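Local coordinates for protein ferulic acid esterase, AmCE1/Fae1A (Anaeromyces mucronatus, PDB 5CXX) that probably hydrolyses feruloyl esters through an alpha/beta-hydrolase fold and binds ferulic acid in its pocket, at residues T150-L163 and L172-I185. Numbering follows the deposited sequence. Where two conformers were deposited one is given.
Sequences TALCGFSMGARTSL and LIGYVGAFAPAPGI. With FER (3-(4-hydroxy-3-methoxyphenyl)-2-propenoic acid), chain D.
Ser156 O is gripped by two N-H groups: Arg160 N from the first turn of the helix and, across the contact, Ala182 N at 3.2 Å, which comes from above the carbonyl plane rather than along a lone pair. The same residue's N donates to Phe179 O (2.9 Å), the last rung of a parallel ladder that includes Phe179 N to Gly154 O and Leu152 N to Tyr175 O. Gly177 suits the ladder because a side chain there would strike Cys153 CB. Strand 150-155, helix 157-168 and strand 175-179 form a beta-alpha-beta crossover of the alpha/beta-hydrolase sheet, and Gly154, Ser156 and Gly158 fit its nucleophile elbow, where a CB on Gly154 would run into Gly158 O; the geometry is consistent with a Ser156-His253-Asp222 catalytic triad. Met157 N (2.8 Å from FER O1) and Leu65 N both hydrogen-bond the ligand, consistent with an oxyanion hole. The small Ala159 lets the helix lie close on strand 175-179, its CB 3.4 Å from Phe179 N, while Leu163 presses CD1 tightly on Ala178 CB (3.5 Å). Arg160, extended from CG to NE, brings NH1 to a lone pair of Pro183 O (2.8 Å), with that oxygen in the guanidinium plane; Met157 CE and Gly184 O lie over opposite faces, and NH2 forms a salt bridge with Asp123. A leucine in its place would probably leave Pro183 O and Asp123 without these partners and the loop beside the ferulic acid less firmly held.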
loop_
_atom_site.group_PDB
_atom_site.type_symbol
_atom_site.label_atom_id
_atom_site.label_comp_id
_atom_site.label_asym_id
_atom_site.label_seq_id
_atom_site.Cartn_x
_atom_site.Cartn_y
_atom_site.Cartn_z
ATOM N N THR A 150 9.108 6.623 5.258
ATOM C CA THR A 150 8.682 5.935 4.034
ATOM C C THR A 150 7.634 4.872 4.385
ATOM O O THR A 150 7.925 3.923 5.143
ATOM C CB THR A 150 9.872 5.257 3.365
ATOM O OG1 THR A 150 10.901 6.234 3.096
ATOM C CG2 THR A 150 9.446 4.675 1.990
ATOM N N ALA A 151 6.411 5.008 3.853
ATOM C CA ALA A 151 5.346 4.006 4.047
ATOM C C ALA A 151 4.915 3.412 2.737
ATOM O O ALA A 151 5.005 4.059 1.682
ATOM C CB ALA A 151 4.123 4.644 4.715
ATOM N N LEU A 152 4.484 2.145 2.804
ATOM C CA LEU A 152 4.067 1.422 1.597
ATOM C C LEU A 152 2.818 0.651 1.946
ATOM O O LEU A 152 2.851 -0.192 2.885
ATOM C CB LEU A 152 5.199 0.477 1.118
ATOM C CG LEU A 152 4.837 -0.358 -0.136
ATOM C CD1 LEU A 152 4.647 0.595 -1.345
ATOM C CD2 LEU A 152 6.010 -1.318 -0.402
ATOM N N CYS A 153 1.697 0.947 1.271
ATOM C CA CYS A 153 0.487 0.209 1.559
ATOM C C CYS A 153 -0.280 -0.045 0.252
ATOM O O CYS A 153 0.109 0.451 -0.789
ATOM C CB CYS A 153 -0.417 0.941 2.596
ATOM S SG CYS A 153 -0.963 2.624 2.066
ATOM N N GLY A 154 -1.295 -0.901 0.336
ATOM C CA GLY A 154 -1.946 -1.294 -0.913
ATOM C C GLY A 154 -3.213 -2.086 -0.650
ATOM O O GLY A 154 -3.478 -2.498 0.473
ATOM N N PHE A 155 -3.959 -2.286 -1.739
ATOM C CA PHE A 155 -5.140 -3.111 -1.707
ATOM C C PHE A 155 -4.961 -4.344 -2.579
ATOM O O PHE A 155 -4.495 -4.221 -3.706
ATOM C CB PHE A 155 -6.311 -2.291 -2.249
ATOM C CG PHE A 155 -7.575 -3.090 -2.453
ATOM C CD1 PHE A 155 -8.222 -3.691 -1.385
ATOM C CD2 PHE A 155 -8.168 -3.132 -3.748
ATOM C CE1 PHE A 155 -9.439 -4.371 -1.575
ATOM C CE2 PHE A 155 -9.400 -3.834 -3.937
ATOM C CZ PHE A 155 -10.010 -4.444 -2.857
ATOM N N SER A 156 -5.309 -5.504 -2.016
ATOM C CA SER A 156 -5.436 -6.779 -2.752
ATOM C C SER A 156 -4.105 -7.096 -3.406
ATOM O O SER A 156 -3.129 -7.340 -2.662
ATOM C CB SER A 156 -6.597 -6.757 -3.719
ATOM O OG SER A 156 -6.948 -8.094 -3.988
ATOM N N MET A 157 -4.001 -7.184 -4.740
ATOM C CA MET A 157 -2.682 -7.474 -5.256
ATOM C C MET A 157 -1.637 -6.433 -4.799
ATOM O O MET A 157 -0.460 -6.752 -4.625
ATOM C CB MET A 157 -2.712 -7.503 -6.832
ATOM C CG MET A 157 -1.429 -8.125 -7.410
ATOM S SD MET A 157 -1.423 -9.944 -7.134
ATOM C CE MET A 157 0.067 -10.404 -8.041
ATOM N N GLY A 158 -2.064 -5.178 -4.657
ATOM C CA GLY A 158 -1.144 -4.102 -4.213
ATOM C C GLY A 158 -0.758 -4.299 -2.735
ATOM O O GLY A 158 0.323 -3.856 -2.331
ATOM N N ALA A 159 -1.622 -4.964 -1.982
ATOM C CA ALA A 159 -1.323 -5.294 -0.584
ATOM C C ALA A 159 -0.344 -6.504 -0.493
ATOM O O ALA A 159 0.530 -6.526 0.385
ATOM C CB ALA A 159 -2.638 -5.632 0.136
ATOM N N ARG A 160 -0.526 -7.504 -1.350
ATOM C CA ARG A 160 0.472 -8.548 -1.488
ATOM C C ARG A 160 1.832 -7.947 -1.830
ATOM O O ARG A 160 2.868 -8.303 -1.226
ATOM C CB ARG A 160 -0.004 -9.562 -2.563
ATOM C CG ARG A 160 1.180 -10.162 -3.318
ATOM C CD ARG A 160 0.716 -11.359 -4.216
ATOM N NE ARG A 160 1.723 -11.551 -5.243
ATOM C CZ ARG A 160 1.747 -12.654 -6.007
ATOM N NH1 ARG A 160 0.852 -13.639 -5.820
ATOM N NH2 ARG A 160 2.667 -12.756 -6.974
ATOM N N THR A 161 1.819 -6.981 -2.769
ATOM C CA THR A 161 3.075 -6.423 -3.219
ATOM C C THR A 161 3.684 -5.572 -2.100
ATOM O O THR A 161 4.913 -5.587 -1.893
ATOM C CB THR A 161 2.827 -5.566 -4.507
ATOM O OG1 THR A 161 2.299 -6.488 -5.499
ATOM C CG2 THR A 161 4.151 -4.940 -5.015
ATOM N N SER A 162 2.844 -4.846 -1.362
ATOM C CA SER A 162 3.351 -4.043 -0.227
ATOM C C SER A 162 3.994 -4.916 0.844
ATOM O O SER A 162 5.045 -4.566 1.401
ATOM C CB SER A 162 2.219 -3.226 0.417
ATOM O OG SER A 162 1.762 -2.231 -0.464
ATOM N N LEU A 163 3.371 -6.065 1.150
ATOM C CA LEU A 163 3.952 -6.933 2.176
ATOM C C LEU A 163 5.273 -7.549 1.695
ATOM O O LEU A 163 6.239 -7.646 2.460
ATOM C CB LEU A 163 2.994 -8.096 2.515
ATOM C CG LEU A 163 1.864 -7.660 3.437
ATOM C CD1 LEU A 163 0.731 -8.753 3.477
ATOM C CD2 LEU A 163 2.390 -7.424 4.889
ATOM N N LEU A 172 14.322 -0.195 3.718
ATOM C CA LEU A 172 13.851 1.007 3.020
ATOM C C LEU A 172 12.472 1.473 3.486
ATOM O O LEU A 172 12.155 2.690 3.367
ATOM C CB LEU A 172 13.801 0.682 1.502
ATOM C CG LEU A 172 15.147 0.313 0.889
ATOM C CD1 LEU A 172 14.893 0.218 -0.635
ATOM C CD2 LEU A 172 16.264 1.319 1.110
ATOM N N ILE A 173 11.640 0.519 3.939
ATOM C CA ILE A 173 10.222 0.756 4.199
ATOM C C ILE A 173 9.976 0.648 5.701
ATOM O O ILE A 173 10.064 -0.468 6.264
ATOM C CB ILE A 173 9.347 -0.286 3.495
ATOM C CG1 ILE A 173 9.630 -0.441 1.951
ATOM C CG2 ILE A 173 7.865 0.044 3.718
ATOM C CD1 ILE A 173 9.497 0.885 1.190
ATOM N N GLY A 174 9.626 1.757 6.335
ATOM C CA GLY A 174 9.399 1.752 7.802
ATOM C C GLY A 174 7.990 1.246 8.149
ATOM O O GLY A 174 7.795 0.665 9.210
ATOM N N TYR A 175 6.982 1.477 7.291
ATOM C CA TYR A 175 5.574 1.250 7.636
ATOM C C TYR A 175 4.940 0.488 6.489
ATOM O O TYR A 175 5.031 0.968 5.333
ATOM C CB TYR A 175 4.798 2.598 7.843
ATOM C CG TYR A 175 5.440 3.465 8.880
ATOM C CD1 TYR A 175 6.544 4.285 8.552
ATOM C CD2 TYR A 175 4.987 3.443 10.210
ATOM C CE1 TYR A 175 7.143 5.047 9.525
ATOM C CE2 TYR A 175 5.588 4.214 11.161
ATOM C CZ TYR A 175 6.653 5.012 10.824
ATOM O OH TYR A 175 7.130 5.741 11.928
ATOM N N VAL A 176 4.308 -0.654 6.758
ATOM C CA VAL A 176 3.719 -1.510 5.750
ATOM C C VAL A 176 2.245 -1.712 6.039
ATOM O O VAL A 176 1.899 -2.109 7.150
ATOM C CB VAL A 176 4.406 -2.906 5.692
ATOM C CG1 VAL A 176 3.878 -3.755 4.515
ATOM C CG2 VAL A 176 5.927 -2.727 5.732
ATOM N N GLY A 177 1.378 -1.481 5.042
ATOM C CA GLY A 177 -0.052 -1.628 5.226
ATOM C C GLY A 177 -0.614 -2.500 4.133
ATOM O O GLY A 177 -0.439 -2.264 2.933
ATOM N N ALA A 178 -1.373 -3.513 4.521
ATOM C CA ALA A 178 -1.852 -4.474 3.544
ATOM C C ALA A 178 -3.353 -4.631 3.720
ATOM O O ALA A 178 -3.787 -5.265 4.713
ATOM C CB ALA A 178 -1.146 -5.858 3.718
ATOM N N PHE A 179 -4.153 -4.087 2.797
ATOM C CA PHE A 179 -5.612 -4.156 2.934
ATOM C C PHE A 179 -6.116 -5.233 2.005
ATOM O O PHE A 179 -6.048 -5.086 0.777
ATOM C CB PHE A 179 -6.249 -2.766 2.624
ATOM C CG PHE A 179 -5.463 -1.597 3.223
ATOM C CD1 PHE A 179 -4.855 -1.702 4.477
ATOM C CD2 PHE A 179 -5.283 -0.408 2.461
ATOM C CE1 PHE A 179 -4.077 -0.686 4.982
ATOM C CE2 PHE A 179 -4.526 0.647 2.991
ATOM C CZ PHE A 179 -3.904 0.518 4.253
ATOM N N ALA A 180 -6.529 -6.351 2.611
ATOM C CA ALA A 180 -7.029 -7.540 1.891
ATOM C C ALA A 180 -6.004 -8.080 0.901
ATOM O O ALA A 180 -6.327 -8.256 -0.286
ATOM C CB ALA A 180 -8.374 -7.255 1.181
ATOM N N PRO A 181 -4.801 -8.421 1.362
ATOM C CA PRO A 181 -3.770 -8.913 0.432
ATOM C C PRO A 181 -4.116 -10.242 -0.278
ATOM O O PRO A 181 -4.732 -11.159 0.257
ATOM C CB PRO A 181 -2.533 -9.103 1.355
ATOM C CG PRO A 181 -3.118 -9.395 2.753
ATOM C CD PRO A 181 -4.291 -8.353 2.760
ATOM N N ALA A 182 -3.709 -10.278 -1.550
ATOM C CA ALA A 182 -3.955 -11.402 -2.441
ATOM C C ALA A 182 -3.114 -12.638 -2.080
ATOM O O ALA A 182 -2.024 -12.491 -1.483
ATOM C CB ALA A 182 -3.637 -10.914 -3.909
ATOM N N PRO A 183 -3.546 -13.814 -2.534
ATOM C CA PRO A 183 -2.731 -15.030 -2.357
ATOM C C PRO A 183 -1.420 -14.959 -3.100
ATOM O O PRO A 183 -1.270 -14.211 -4.085
ATOM C CB PRO A 183 -3.581 -16.150 -2.958
ATOM C CG PRO A 183 -4.575 -15.421 -3.926
ATOM C CD PRO A 183 -4.816 -14.084 -3.263
ATOM N N GLY A 184 -0.470 -15.780 -2.640
ATOM C CA GLY A 184 0.744 -16.071 -3.382
ATOM C C GLY A 184 2.019 -15.403 -2.902
ATOM O O GLY A 184 3.092 -15.596 -3.548
ATOM N N ILE A 185 1.964 -14.652 -1.799
ATOM C CA ILE A 185 3.262 -14.214 -1.243
ATOM C C ILE A 185 4.053 -15.496 -0.931
ATOM O O ILE A 185 5.249 -15.608 -1.223
ATOM C CB ILE A 185 3.124 -13.403 0.043
ATOM C CG1 ILE A 185 2.408 -12.092 -0.308
ATOM C CG2 ILE A 185 4.533 -13.111 0.664
ATOM C CD1 ILE A 185 2.070 -11.313 0.969
HETATM C C4 FER D . -5.656 -14.567 -7.089
HETATM C C5 FER D . -6.920 -13.991 -6.775
HETATM C C6 FER D . -7.035 -12.636 -6.665
HETATM C C3 FER D . -4.536 -13.720 -7.192
HETATM C C2 FER D . -4.636 -12.357 -7.110
HETATM C C1 FER D . -5.873 -11.809 -6.827
HETATM C C10 FER D . -2.249 -13.538 -7.335
HETATM C C7 FER D . -5.980 -10.324 -6.761
HETATM C C8 FER D . -7.133 -9.637 -6.828
HETATM C C9 FER D . -7.076 -8.113 -6.744
HETATM O O1 FER D . -5.984 -7.470 -6.640
HETATM O O2 FER D . -8.161 -7.478 -6.817
HETATM O O4 FER D . -5.422 -15.902 -7.221
HETATM O O3 FER D . -3.380 -14.393 -7.454
#